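Long-range contacts in coronin (Toxoplasma gondii, PDB 4OZU), which probably binds actin filaments, as other coronins do, and is represented here by its N-terminal WD40 beta-propeller domain: residues S135-A141 with A178-G184; V142-L146 with W158-K162; T222-A228 with P273-T279. Where two conformers were deposited one is given. Numbering follows the deposited sequence.

Contact 1 of 3, residues S135-A141 with A178-G184; sequences SAEWNPA and AKWSWKG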
ATOM      1  N   SER A 135       5.870  -5.381   8.144  1.00 24.28           N
ATOM      2  CA  SER A 135       4.791  -4.532   7.678  1.00 23.43           C
ATOM      3  C   SER A 135       4.214  -3.707   8.812  1.00 22.75           C
ATOM      4  O   SER A 135       4.282  -4.091   9.972  1.00 24.07           O
ATOM      5  CB  SER A 135       3.693  -5.372   7.025  1.00 30.59           C
ATOM      6  OG  SER A 135       3.119  -6.271   7.952  1.00 38.24           O
ATOM      7  N   ALA A 136       3.661  -2.556   8.453  1.00 20.11           N
ATOM      8  CA  ALA A 136       2.955  -1.703   9.389  1.00 19.55           C
ATOM      9  C   ALA A 136       1.849  -1.019   8.597  1.00 19.65           C
ATOM     10  O   ALA A 136       2.117  -0.114   7.809  1.00 23.92           O
ATOM     11  CB  ALA A 136       3.882  -0.692  10.021  1.00 23.88           C
ATOM     12  N   GLU A 137       0.619  -1.474   8.806  1.00 20.54           N
ATOM     13  CA  GLU A 137      -0.523  -1.017   8.018  1.00 21.75           C
ATOM     14  C   GLU A 137      -1.625  -0.420   8.888  1.00 17.52           C
ATOM     15  O   GLU A 137      -2.108  -1.046   9.840  1.00 18.96           O
ATOM     16  CB  GLU A 137      -1.092  -2.175   7.198  1.00 23.31           C
ATOM     17  CG  GLU A 137      -0.182  -2.654   6.072  1.00 24.96           C
ATOM     18  CD  GLU A 137      -0.294  -1.825   4.803  1.00 37.28           C
ATOM     19  OE1 GLU A 137      -1.252  -1.035   4.672  1.00 31.51           O
ATOM     20  OE2 GLU A 137       0.584  -1.973   3.927  1.00 31.68           O
ATOM     21  N   TRP A 138      -2.030   0.790   8.528  1.00 20.29           N
ATOM     22  CA  TRP A 138      -3.082   1.495   9.237  1.00 19.77           C
ATOM     23  C   TRP A 138      -4.459   1.032   8.801  1.00 22.55           C
ATOM     24  O   TRP A 138      -4.716   0.854   7.609  1.00 20.40           O
ATOM     25  CB  TRP A 138      -2.989   2.996   8.981  1.00 19.46           C
ATOM     26  CG  TRP A 138      -1.743   3.662   9.437  1.00 19.52           C
ATOM     27  CD1 TRP A 138      -0.642   3.957   8.684  1.00 23.19           C
ATOM     28  CD2 TRP A 138      -1.486   4.178  10.744  1.00 18.06           C
ATOM     29  NE1 TRP A 138       0.294   4.614   9.450  1.00 21.56           N
ATOM     30  CE2 TRP A 138      -0.201   4.760  10.718  1.00 22.50           C
ATOM     31  CE3 TRP A 138      -2.216   4.202  11.936  1.00 22.59           C
ATOM     32  CZ2 TRP A 138       0.365   5.359  11.836  1.00 23.43           C
ATOM     33  CZ3 TRP A 138      -1.643   4.788  13.052  1.00 21.60           C
ATOM     34  CH2 TRP A 138      -0.366   5.360  12.992  1.00 22.93           C
ATOM     35  N   ASN A 139      -5.351   0.887   9.772  1.00 18.34           N
ATOM     36  CA  ASN A 139      -6.751   0.646   9.489  1.00 17.49           C
ATOM     37  C   ASN A 139      -7.315   1.812   8.677  1.00 22.16           C
ATOM     38  O   ASN A 139      -7.125   2.966   9.051  1.00 19.36           O
ATOM     39  CB  ASN A 139      -7.525   0.467  10.793  1.00 16.91           C
ATOM     40  CG  ASN A 139      -8.930  -0.037  10.567  1.00 19.87           C
ATOM     41  OD1 ASN A 139      -9.747   0.625   9.919  1.00 19.88           O
ATOM     42  ND2 ASN A 139      -9.219  -1.219  11.094  1.00 20.87           N
ATOM     43  N   PRO A 140      -8.000   1.518   7.562  1.00 20.33           N
ATOM     44  CA  PRO A 140      -8.488   2.593   6.687  1.00 16.37           C
ATOM     45  C   PRO A 140      -9.741   3.291   7.200  1.00 17.41           C
ATOM     46  O   PRO A 140     -10.119   4.307   6.627  1.00 19.18           O
ATOM     47  CB  PRO A 140      -8.789   1.860   5.377  1.00 21.56           C
ATOM     48  CG  PRO A 140      -9.153   0.487   5.807  1.00 22.21           C
ATOM     49  CD  PRO A 140      -8.270   0.185   6.989  1.00 20.00           C
ATOM     50  N   ALA A 141     -10.365   2.770   8.254  1.00 17.18           N
ATOM     51  CA  ALA A 141     -11.611   3.346   8.760  1.00 18.74           C
ATOM     52  C   ALA A 141     -11.497   3.854  10.189  1.00 21.67           C
ATOM     53  O   ALA A 141     -12.280   4.708  10.606  1.00 22.17           O
ATOM     54  CB  ALA A 141     -12.722   2.328   8.669  1.00 24.74           C
ATOM     55  N   ALA A 178       0.465  -8.189   4.539  1.00 24.16           N
ATOM     56  CA  ALA A 178      -0.664  -8.017   5.441  1.00 23.79           C
ATOM     57  C   ALA A 178      -1.396  -6.747   5.038  1.00 28.31           C
ATOM     58  O   ALA A 178      -0.782  -5.693   4.925  1.00 26.53           O
ATOM     59  CB  ALA A 178      -0.207  -7.952   6.887  1.00 25.29           C
ATOM     60  N   LYS A 179      -2.696  -6.864   4.784  1.00 21.21           N
ATOM     61  CA  LYS A 179      -3.492  -5.746   4.293  1.00 21.75           C
ATOM     62  C   LYS A 179      -4.874  -5.738   4.940  1.00 19.04           C
ATOM     63  O   LYS A 179      -5.436  -6.789   5.223  1.00 16.55           O
ATOM     64  CB  LYS A 179      -3.644  -5.813   2.768  1.00 19.09           C
ATOM     65  CG  LYS A 179      -2.356  -5.650   1.983  1.00 22.82           C
ATOM     66  CD  LYS A 179      -1.921  -4.195   1.921  1.00 36.12           C
ATOM     67  CE  LYS A 179      -0.563  -4.060   1.256  1.00 49.76           C
ATOM     68  NZ  LYS A 179      -0.092  -2.650   1.242  1.00 64.32           N
ATOM     69  N   TRP A 180      -5.406  -4.541   5.160  1.00 20.08           N
ATOM     70  CA  TRP A 180      -6.742  -4.356   5.723  1.00 16.23           C
ATOM     71  C   TRP A 180      -7.851  -4.308   4.666  1.00 21.24           C
ATOM     72  O   TRP A 180      -7.696  -3.691   3.606  1.00 19.36           O
ATOM     73  CB  TRP A 180      -6.829  -3.044   6.492  1.00 18.00           C
ATOM     74  CG  TRP A 180      -6.111  -2.950   7.773  1.00 21.19           C
ATOM     75  CD1 TRP A 180      -4.891  -2.376   7.999  1.00 22.23           C
ATOM     76  CD2 TRP A 180      -6.595  -3.384   9.040  1.00 18.99           C
ATOM     77  NE1 TRP A 180      -4.580  -2.447   9.337  1.00 19.70           N
ATOM     78  CE2 TRP A 180      -5.614  -3.061   9.997  1.00 21.11           C
ATOM     79  CE3 TRP A 180      -7.762  -4.025   9.459  1.00 18.79           C
ATOM     80  CZ2 TRP A 180      -5.772  -3.358  11.346  1.00 18.91           C
ATOM     81  CZ3 TRP A 180      -7.913  -4.319  10.791  1.00 17.91           C
ATOM     82  CH2 TRP A 180      -6.926  -3.984  11.724  1.00 18.92           C
ATOM     83  N   SER A 181      -8.986  -4.914   4.993  1.00 18.47           N
ATOM     84  CA  SER A 181     -10.224  -4.686   4.252  1.00 17.53           C
ATOM     85  C   SER A 181     -10.612  -3.214   4.285  1.00 16.34           C
ATOM     86  O   SER A 181     -10.391  -2.537   5.281  1.00 18.82           O
ATOM     87  CB  SER A 181     -11.353  -5.526   4.852  1.00 17.43           C
ATOM     88  OG  SER A 181     -12.611  -5.142   4.325  1.00 28.45           O
ATOM     89  N   TRP A 182     -11.222  -2.720   3.209  1.00 17.14           N
ATOM     90  CA  TRP A 182     -11.728  -1.355   3.208  1.00 18.91           C
ATOM     91  C   TRP A 182     -12.899  -1.164   4.168  1.00 18.78           C
ATOM     92  O   TRP A 182     -13.272  -0.037   4.490  1.00 22.66           O
ATOM     93  CB  TRP A 182     -12.121  -0.951   1.791  1.00 24.28           C
ATOM     94  CG  TRP A 182     -10.912  -0.663   0.990  1.00 21.45           C
ATOM     95  CD1 TRP A 182     -10.259  -1.518   0.153  1.00 21.02           C
ATOM     96  CD2 TRP A 182     -10.162   0.559   0.984  1.00 22.31           C
ATOM     97  NE1 TRP A 182      -9.154  -0.900  -0.385  1.00 21.10           N
ATOM     98  CE2 TRP A 182      -9.072   0.374   0.113  1.00 21.79           C
ATOM     99  CE3 TRP A 182     -10.305   1.790   1.634  1.00 21.35           C
ATOM    100  CZ2 TRP A 182      -8.140   1.378  -0.139  1.00 27.11           C
ATOM    101  CZ3 TRP A 182      -9.373   2.786   1.385  1.00 22.08           C
ATOM    102  CH2 TRP A 182      -8.307   2.571   0.511  1.00 26.88           C
ATOM    103  N   LYS A 183     -13.465  -2.270   4.635  1.00 19.79           N
ATOM    104  CA  LYS A 183     -14.485  -2.238   5.676  1.00 18.94           C
ATOM    105  C   LYS A 183     -13.853  -1.987   7.045  1.00 18.59           C
ATOM    106  O   LYS A 183     -14.524  -1.566   7.981  1.00 19.43           O
ATOM    107  CB  LYS A 183     -15.250  -3.561   5.679  1.00 20.30           C
ATOM    108  CG  LYS A 183     -16.402  -3.637   6.656  1.00 23.44           C
ATOM    109  CD  LYS A 183     -17.261  -4.863   6.371  1.00 25.56           C
ATOM    110  CE  LYS A 183     -18.343  -5.060   7.426  1.00 45.78           C
ATOM    111  NZ  LYS A 183     -19.194  -6.243   7.125  1.00 47.00           N
ATOM    112  N   GLY A 184     -12.559  -2.274   7.151  1.00 18.65           N
ATOM    113  CA  GLY A 184     -11.812  -2.039   8.373  1.00 20.37           C
ATOM    114  C   GLY A 184     -11.957  -3.118   9.435  1.00 20.21           C
ATOM    115  O   GLY A 184     -11.469  -2.955  10.555  1.00 19.41           O
TER
HETATM  116  O   HOH W   1      -3.903  -2.229   4.555  1.00 19.73           O
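This contact joins neighbouring blades of the WD40 beta-propeller, where the innermost strands 133-138 and 175-180 give way to the turns that follow them. The short segments 135-138 and 178-180 lie 2° from parallel with axes 7.2 Å apart at their closest, too far for backbone pairing, so side chains bridge the gap. W180, in the m rotamer with chi2 at 99°, carries its indole across: NE1 donates to E137 O (2.9 Å) near the ring plane, while N139 CA makes a CH-pi contact 3.8 Å from the centroid of the five-membered ring. N139 adopts t, so that ND2 reaches G184 O (2.9 Å) as OD1 accepts from A141 N (2.8 Å) in an Asx turn. P140 packs on two tryptophans, its CD 3.6 Å from W180 CB and its CB 4.0 Å from W182 CE3. G184 ends the type I turn that starts at S181; with phi at 82°, a CB here would collide with N139 OD1. S181 OG accepts from K183 N in an ST turn and is hydrogen-bonded to D225 OD2 of the next blade. E137 (m, m) reaches across to K179, whose m, m, t, t chain returns although its CA-to-CB bond points away: OE2 and NZ form a salt bridge at 2.9 Å. A water donates to E137 OE1 (2.9 Å) and accepts from W180 N (2.8 Å).

Contact 2 of 3, residues V142-L146 with W158-K162; sequences VSGIL and WNVEK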
ATOM      1  N   VAL A 142     -10.532   3.329  10.932  1.00 20.51           N
ATOM      2  CA  VAL A 142     -10.451   3.573  12.365  1.00 23.11           C
ATOM      3  C   VAL A 142      -9.157   4.252  12.735  1.00 23.18           C
ATOM      4  O   VAL A 142      -8.070   3.765  12.431  1.00 21.48           O
ATOM      5  CB  VAL A 142     -10.562   2.265  13.166  1.00 23.10           C
ATOM      6  CG1 VAL A 142     -10.667   2.553  14.672  1.00 21.57           C
ATOM      7  CG2 VAL A 142     -11.744   1.450  12.685  1.00 24.44           C
ATOM      8  N   SER A 143      -9.287   5.391  13.398  0.69 24.51           N
ATOM      9  CA  SER A 143      -8.151   6.111  13.933  0.69 26.71           C
ATOM     10  C   SER A 143      -7.410   5.261  14.958  0.69 22.18           C
ATOM     11  O   SER A 143      -8.032   4.574  15.770  0.69 25.36           O
ATOM     12  CB  SER A 143      -8.615   7.424  14.570  0.69 32.17           C
ATOM     13  OG  SER A 143      -9.899   7.272  15.169  0.69 27.43           O
ATOM     14  N   GLY A 144      -6.085   5.298  14.901  1.00 23.95           N
ATOM     15  CA  GLY A 144      -5.271   4.737  15.959  1.00 23.95           C
ATOM     16  C   GLY A 144      -5.051   3.244  15.915  1.00 22.08           C
ATOM     17  O   GLY A 144      -4.361   2.711  16.782  1.00 23.85           O
ATOM     18  N   ILE A 145      -5.635   2.563  14.933  1.00 21.54           N
ATOM     19  CA  ILE A 145      -5.499   1.110  14.832  1.00 20.06           C
ATOM     20  C   ILE A 145      -4.506   0.740  13.731  1.00 23.22           C
ATOM     21  O   ILE A 145      -4.632   1.178  12.593  1.00 20.48           O
ATOM     22  CB  ILE A 145      -6.859   0.426  14.552  1.00 19.41           C
ATOM     23  CG1 ILE A 145      -7.866   0.752  15.662  1.00 21.73           C
ATOM     24  CG2 ILE A 145      -6.690  -1.081  14.402  1.00 18.60           C
ATOM     25  CD1 ILE A 145      -7.429   0.341  17.063  1.00 20.97           C
ATOM     26  N   LEU A 146      -3.529  -0.083  14.085  1.00 18.89           N
ATOM     27  CA  LEU A 146      -2.481  -0.494  13.166  1.00 18.46           C
ATOM     28  C   LEU A 146      -2.202  -1.983  13.299  1.00 22.79           C
ATOM     29  O   LEU A 146      -2.284  -2.535  14.399  1.00 22.60           O
ATOM     30  CB  LEU A 146      -1.210   0.328  13.444  1.00 23.55           C
ATOM     31  CG  LEU A 146       0.075  -0.035  12.702  1.00 29.96           C
ATOM     32  CD1 LEU A 146       0.829   1.232  12.319  1.00 39.39           C
ATOM     33  CD2 LEU A 146       0.954  -0.928  13.555  1.00 33.67           C
ATOM     34  N   TRP A 158      -2.376  -3.133  17.105  1.00 21.99           N
ATOM     35  CA  TRP A 158      -2.003  -2.081  18.036  1.00 20.78           C
ATOM     36  C   TRP A 158      -3.035  -0.971  18.093  1.00 26.83           C
ATOM     37  O   TRP A 158      -3.501  -0.509  17.056  1.00 21.25           O
ATOM     38  CB  TRP A 158      -0.663  -1.469  17.629  1.00 23.49           C
ATOM     39  CG  TRP A 158       0.527  -2.310  17.919  1.00 25.68           C
ATOM     40  CD1 TRP A 158       1.150  -3.182  17.070  1.00 24.72           C
ATOM     41  CD2 TRP A 158       1.257  -2.353  19.147  1.00 22.48           C
ATOM     42  NE1 TRP A 158       2.225  -3.763  17.697  1.00 24.42           N
ATOM     43  CE2 TRP A 158       2.310  -3.274  18.974  1.00 23.29           C
ATOM     44  CE3 TRP A 158       1.121  -1.707  20.380  1.00 26.66           C
ATOM     45  CZ2 TRP A 158       3.220  -3.559  19.988  1.00 23.98           C
ATOM     46  CZ3 TRP A 158       2.026  -1.989  21.377  1.00 27.42           C
ATOM     47  CH2 TRP A 158       3.058  -2.908  21.178  1.00 30.08           C
ATOM     48  N   ASN A 159      -3.371  -0.542  19.304  1.00 22.18           N
ATOM     49  CA  ASN A 159      -4.028   0.742  19.526  1.00 24.48           C
ATOM     50  C   ASN A 159      -2.936   1.756  19.850  1.00 24.40           C
ATOM     51  O   ASN A 159      -2.455   1.817  20.982  1.00 27.32           O
ATOM     52  CB  ASN A 159      -5.051   0.642  20.662  1.00 30.00           C
ATOM     53  CG  ASN A 159      -5.796   1.947  20.916  1.00 45.84           C
ATOM     54  OD1 ASN A 159      -5.433   3.008  20.402  1.00 45.26           O
ATOM     55  ND2 ASN A 159      -6.848   1.867  21.723  1.00 51.50           N
ATOM     56  N   VAL A 160      -2.521   2.539  18.864  1.00 24.74           N
ATOM     57  CA  VAL A 160      -1.346   3.389  19.043  1.00 25.96           C
ATOM     58  C   VAL A 160      -1.586   4.457  20.105  1.00 43.37           C
ATOM     59  O   VAL A 160      -0.651   4.867  20.786  1.00 36.93           O
ATOM     60  CB  VAL A 160      -0.914   4.080  17.719  1.00 28.86           C
ATOM     61  CG1 VAL A 160      -0.635   3.038  16.645  1.00 28.94           C
ATOM     62  CG2 VAL A 160      -1.968   5.054  17.243  1.00 60.68           C
ATOM     63  N   GLU A 161      -2.836   4.890  20.250  1.00 28.22           N
ATOM     64  CA  GLU A 161      -3.193   5.903  21.242  1.00 32.54           C
ATOM     65  C   GLU A 161      -2.843   5.442  22.652  1.00 33.05           C
ATOM     66  O   GLU A 161      -2.328   6.212  23.460  1.00 36.56           O
ATOM     67  CB  GLU A 161      -4.687   6.227  21.174  1.00 42.18           C
ATOM     68  CG  GLU A 161      -5.167   6.720  19.824  1.00 84.27           C
ATOM     69  CD  GLU A 161      -6.668   6.921  19.791  1.00 90.96           C
ATOM     70  OE1 GLU A 161      -7.334   6.269  18.962  1.00 44.20           O
ATOM     71  OE2 GLU A 161      -7.182   7.727  20.596  1.00122.82           O
ATOM     72  N   LYS A 162      -3.127   4.175  22.931  1.00 29.94           N
ATOM     73  CA  LYS A 162      -2.919   3.606  24.257  1.00 30.85           C
ATOM     74  C   LYS A 162      -1.610   2.826  24.354  1.00 37.94           C
ATOM     75  O   LYS A 162      -1.272   2.311  25.415  1.00 31.96           O
ATOM     76  CB  LYS A 162      -4.091   2.690  24.622  1.00 34.28           C
ATOM     77  CG  LYS A 162      -5.427   3.411  24.750  1.00 47.31           C
ATOM     78  CD  LYS A 162      -6.573   2.435  24.993  1.00 70.01           C
ATOM     79  CE  LYS A 162      -6.467   1.757  26.351  1.00 86.19           C
ATOM     80  NZ  LYS A 162      -7.572   0.784  26.579  1.00 96.77           N
TER
HETATM   81  O   HOH W   2      -9.729   6.641  18.053  0.97 34.08           O
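An antiparallel backbone ladder holds the open end of a beta hairpin, where the second and third strands (145-150 and 154-159) of one WD40 propeller blade meet. L146 and W158 form a hydrogen-bonded pair, with L146 N donating to W158 O (3.0 Å) and W158 N to L146 O (2.8 Å). I145 and N159 are the adjacent non-hydrogen-bonded pair, and V160 N to G144 O (2.8 Å) adds one more rung beyond it. CA-H...O contacts from N159 CA to G144 O and from I145 CA to W158 O, both 3.4 Å, fill in between. On the face of L146 and W158, L146 CD2 lies 4.2 Å from W158 CD1. The type II turn V142-I145 leads into the strand; G144 takes its positive phi, and a CB there would clash with E161 OE1. Helix 376-380 packs on I145 through W379 and F380. From the turn across to E161, a water bonds S143 OG (3.0 Å) and donates to E161 OE1 (2.6 Å).

Contact 3 of 3, residues T222-A228 with P273-T279; sequences TWIDGLA and PIFDETT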
ATOM      1  N   THR A 222      -3.893  -8.214  -1.431  1.00 16.54           N
ATOM      2  CA  THR A 222      -4.537  -6.976  -1.044  1.00 16.30           C
ATOM      3  C   THR A 222      -6.046  -7.198  -1.142  1.00 24.48           C
ATOM      4  O   THR A 222      -6.497  -8.139  -1.793  1.00 22.04           O
ATOM      5  CB  THR A 222      -4.098  -5.799  -1.919  1.00 23.25           C
ATOM      6  OG1 THR A 222      -4.484  -4.568  -1.295  1.00 24.12           O
ATOM      7  CG2 THR A 222      -4.704  -5.896  -3.302  1.00 19.16           C
ATOM      8  N   TRP A 223      -6.824  -6.340  -0.496  1.00 19.46           N
ATOM      9  CA  TRP A 223      -8.271  -6.451  -0.559  1.00 18.86           C
ATOM     10  C   TRP A 223      -8.798  -5.757  -1.802  1.00 17.76           C
ATOM     11  O   TRP A 223      -8.221  -4.769  -2.253  1.00 22.16           O
ATOM     12  CB  TRP A 223      -8.907  -5.850   0.689  1.00 17.72           C
ATOM     13  CG  TRP A 223      -8.717  -6.697   1.882  1.00 17.56           C
ATOM     14  CD1 TRP A 223      -7.610  -6.760   2.666  1.00 19.83           C
ATOM     15  CD2 TRP A 223      -9.665  -7.615   2.441  1.00 15.83           C
ATOM     16  NE1 TRP A 223      -7.803  -7.662   3.689  1.00 18.51           N
ATOM     17  CE2 TRP A 223      -9.058  -8.202   3.570  1.00 16.97           C
ATOM     18  CE3 TRP A 223     -10.966  -7.994   2.102  1.00 17.57           C
ATOM     19  CZ2 TRP A 223      -9.705  -9.145   4.360  1.00 22.13           C
ATOM     20  CZ3 TRP A 223     -11.607  -8.938   2.892  1.00 18.69           C
ATOM     21  CH2 TRP A 223     -10.974  -9.501   4.005  1.00 21.95           C
ATOM     22  N   ILE A 224      -9.884  -6.290  -2.354  1.00 17.67           N
ATOM     23  CA  ILE A 224     -10.541  -5.683  -3.495  1.00 19.62           C
ATOM     24  C   ILE A 224     -12.040  -5.572  -3.207  1.00 18.05           C
ATOM     25  O   ILE A 224     -12.875  -5.980  -4.008  1.00 19.98           O
ATOM     26  CB  ILE A 224     -10.263  -6.477  -4.800  1.00 19.22           C
ATOM     27  CG1 ILE A 224     -10.589  -7.964  -4.613  1.00 21.80           C
ATOM     28  CG2 ILE A 224      -8.808  -6.287  -5.218  1.00 18.61           C
ATOM     29  CD1 ILE A 224     -10.417  -8.807  -5.865  1.00 23.49           C
ATOM     30  N   ASP A 225     -12.356  -5.025  -2.031  1.00 20.08           N
ATOM     31  CA  ASP A 225     -13.713  -4.597  -1.709  1.00 20.07           C
ATOM     32  C   ASP A 225     -13.786  -3.077  -1.937  1.00 23.11           C
ATOM     33  O   ASP A 225     -13.341  -2.599  -2.981  1.00 21.77           O
ATOM     34  CB  ASP A 225     -14.121  -5.030  -0.280  1.00 19.94           C
ATOM     35  CG  ASP A 225     -13.122  -4.617   0.815  1.00 22.08           C
ATOM     36  OD1 ASP A 225     -11.952  -4.280   0.542  1.00 18.88           O
ATOM     37  OD2 ASP A 225     -13.523  -4.667   1.998  1.00 26.51           O
ATOM     38  N   GLY A 226     -14.340  -2.311  -1.006  1.00 20.37           N
ATOM     39  CA  GLY A 226     -14.503  -0.890  -1.243  1.00 21.74           C
ATOM     40  C   GLY A 226     -15.542  -0.587  -2.315  1.00 16.69           C
ATOM     41  O   GLY A 226     -16.389  -1.426  -2.645  1.00 19.28           O
ATOM     42  N   LEU A 227     -15.480   0.626  -2.857  1.00 17.33           N
ATOM     43  CA  LEU A 227     -16.527   1.134  -3.741  1.00 22.32           C
ATOM     44  C   LEU A 227     -16.656   0.359  -5.042  1.00 18.73           C
ATOM     45  O   LEU A 227     -17.771   0.067  -5.496  1.00 22.19           O
ATOM     46  CB  LEU A 227     -16.258   2.602  -4.075  1.00 19.52           C
ATOM     47  CG  LEU A 227     -17.390   3.306  -4.818  1.00 20.40           C
ATOM     48  CD1 LEU A 227     -18.588   3.463  -3.898  1.00 24.09           C
ATOM     49  CD2 LEU A 227     -16.935   4.666  -5.362  1.00 23.22           C
ATOM     50  N   ALA A 228     -15.520   0.072  -5.666  1.00 19.36           N
ATOM     51  CA  ALA A 228     -15.512  -0.545  -6.987  1.00 19.51           C
ATOM     52  C   ALA A 228     -15.419  -2.053  -6.903  1.00 21.80           C
ATOM     53  O   ALA A 228     -15.671  -2.748  -7.890  1.00 23.94           O
ATOM     54  CB  ALA A 228     -14.349   0.003  -7.823  1.00 24.83           C
ATOM     55  N   PRO A 273       0.349  -6.244  -5.497  1.00 20.52           N
ATOM     56  CA  PRO A 273      -0.919  -5.719  -6.010  1.00 17.00           C
ATOM     57  C   PRO A 273      -1.311  -4.416  -5.327  1.00 18.98           C
ATOM     58  O   PRO A 273      -1.253  -4.325  -4.099  1.00 21.61           O
ATOM     59  CB  PRO A 273      -1.912  -6.835  -5.682  1.00 21.75           C
ATOM     60  CG  PRO A 273      -1.379  -7.426  -4.420  1.00 24.28           C
ATOM     61  CD  PRO A 273       0.127  -7.302  -4.494  1.00 21.28           C
ATOM     62  N   ILE A 274      -1.693  -3.422  -6.129  1.00 20.74           N
ATOM     63  CA  ILE A 274      -2.176  -2.137  -5.636  1.00 20.49           C
ATOM     64  C   ILE A 274      -3.585  -1.897  -6.160  1.00 17.82           C
ATOM     65  O   ILE A 274      -3.786  -1.817  -7.374  1.00 21.30           O
ATOM     66  CB  ILE A 274      -1.262  -0.977  -6.083  1.00 22.32           C
ATOM     67  CG1 ILE A 274       0.174  -1.202  -5.591  1.00 31.35           C
ATOM     68  CG2 ILE A 274      -1.803   0.358  -5.599  1.00 25.72           C
ATOM     69  CD1 ILE A 274       0.322  -1.283  -4.083  1.00 45.00           C
ATOM     70  N   PHE A 275      -4.552  -1.785  -5.252  1.00 19.09           N
ATOM     71  CA  PHE A 275      -5.945  -1.581  -5.636  1.00 18.19           C
ATOM     72  C   PHE A 275      -6.401  -0.145  -5.415  1.00 20.58           C
ATOM     73  O   PHE A 275      -6.265   0.404  -4.323  1.00 23.61           O
ATOM     74  CB  PHE A 275      -6.856  -2.532  -4.856  1.00 19.18           C
ATOM     75  CG  PHE A 275      -8.281  -2.574  -5.358  1.00 18.61           C
ATOM     76  CD1 PHE A 275      -8.561  -2.798  -6.697  1.00 19.35           C
ATOM     77  CD2 PHE A 275      -9.340  -2.429  -4.476  1.00 18.52           C
ATOM     78  CE1 PHE A 275      -9.867  -2.864  -7.144  1.00 22.33           C
ATOM     79  CE2 PHE A 275     -10.651  -2.491  -4.918  1.00 17.57           C
ATOM     80  CZ  PHE A 275     -10.914  -2.711  -6.248  1.00 19.13           C
ATOM     81  N   ASP A 276      -6.930   0.446  -6.480  1.00 19.23           N
ATOM     82  CA  ASP A 276      -7.642   1.716  -6.424  1.00 19.82           C
ATOM     83  C   ASP A 276      -9.102   1.371  -6.157  1.00 20.34           C
ATOM     84  O   ASP A 276      -9.837   1.001  -7.065  1.00 18.31           O
ATOM     85  CB  ASP A 276      -7.459   2.490  -7.739  1.00 18.17           C
ATOM     86  CG  ASP A 276      -8.318   3.757  -7.830  1.00 19.93           C
ATOM     87  OD1 ASP A 276      -9.148   4.011  -6.928  1.00 23.83           O
ATOM     88  OD2 ASP A 276      -8.175   4.495  -8.848  1.00 19.69           O
ATOM     89  N   GLU A 277      -9.508   1.480  -4.896  1.00 21.14           N
ATOM     90  CA  GLU A 277     -10.827   1.029  -4.472  1.00 16.60           C
ATOM     91  C   GLU A 277     -11.937   1.875  -5.087  1.00 16.11           C
ATOM     92  O   GLU A 277     -13.101   1.477  -5.085  1.00 22.86           O
ATOM     93  CB  GLU A 277     -10.935   1.070  -2.946  1.00 20.81           C
ATOM     94  CG  GLU A 277     -11.056   2.480  -2.362  1.00 23.18           C
ATOM     95  CD  GLU A 277     -12.496   2.966  -2.291  1.00 19.04           C
ATOM     96  OE1 GLU A 277     -13.357   2.216  -1.776  1.00 21.21           O
ATOM     97  OE2 GLU A 277     -12.769   4.098  -2.750  1.00 21.65           O
ATOM     98  N   THR A 278     -11.568   3.046  -5.592  1.00 16.57           N
ATOM     99  CA  THR A 278     -12.542   4.019  -6.073  1.00 18.77           C
ATOM    100  C   THR A 278     -12.925   3.790  -7.538  1.00 18.16           C
ATOM    101  O   THR A 278     -14.080   4.002  -7.911  1.00 21.93           O
ATOM    102  CB  THR A 278     -12.008   5.458  -5.900  1.00 23.29           C
ATOM    103  OG1 THR A 278     -11.379   5.586  -4.613  1.00 23.89           O
ATOM    104  CG2 THR A 278     -13.142   6.469  -6.015  1.00 23.05           C
ATOM    105  N   THR A 279     -11.968   3.352  -8.356  1.00 17.96           N
ATOM    106  CA  THR A 279     -12.224   3.071  -9.771  1.00 19.19           C
ATOM    107  C   THR A 279     -12.168   1.586 -10.111  1.00 18.51           C
ATOM    108  O   THR A 279     -12.685   1.167 -11.150  1.00 19.68           O
ATOM    109  CB  THR A 279     -11.217   3.784 -10.697  1.00 22.24           C
ATOM    110  OG1 THR A 279      -9.909   3.244 -10.486  1.00 19.41           O
ATOM    111  CG2 THR A 279     -11.207   5.292 -10.457  1.00 27.56           C
TER
HETATM  112  O   HOH W   3      -4.096  -2.025  -2.307  1.00 28.95           O
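A buried seam between two neighbouring blades brings the end of strand 220-223 and its following turn against the end of strand 271-275 and the turn after it. F275, in the t rotamer, fills the space between them and loses the largest area here. I224 CG2 sits over its face, 3.8 Å from the ring centroid and 12° off the normal, a CH-pi contact, while D225 O approaches the ring edge at 3.3 Å from CE2. Nearer the strands, T222 CG2 packs on P273 CB (3.8 Å). A water bonds T222 OG1 (2.8 Å) and accepts from F275 N (3.0 Å), joining a side chain of one strand to the backbone of the other, where the backbones lie too far apart to pair (T222 CA to P273 CA 6.3 Å). In the WD40 beta-propeller both strands are the innermost of their blades, and the turns beyond them add polar links. E277 curls its p, p side chain so that OE1 accepts from L227 N (2.9 Å), and its backbone O accepts from A228 N (2.9 Å). OE1 also forms a salt bridge with R389, and OE2 takes a hydrogen bond from T278 OG1 (2.8 Å). G226, with phi at 69°, passes E277 closely; a CB there would clash with OE1. D276 faces its own turn: OD1 accepts from T278 N (2.9 Å) in an Asx turn, OD2 accepts from T279 OG1 (2.7 Å), and OD2 has a second partner in K322. In the same turns, A228 CB comes within 3.5 Å of T279 C.

In the fold
From the N terminus, the chain reaches contact 1 at S135 and forms contact 2, which closes the short hairpin loop, before contact 1 closes at G184: the 142-162 span lies within the 135-184 interval. Contact 1 ties one blade to the next, whereas contact 2 pairs strands within the first of them; the two touch through N139 N and I145 O, 2.9 Å apart. Contact 3 follows in series, closing the loop from 222-228 to 273-279 and tying the next two blades. It meets contact 1 where S181 OG and D225 OD2 lie 2.5 Å apart, so contacts 1 and 3 connect four successive blades. Contacts 2 and 3 do not touch, their nearest atoms being about 12 Å apart.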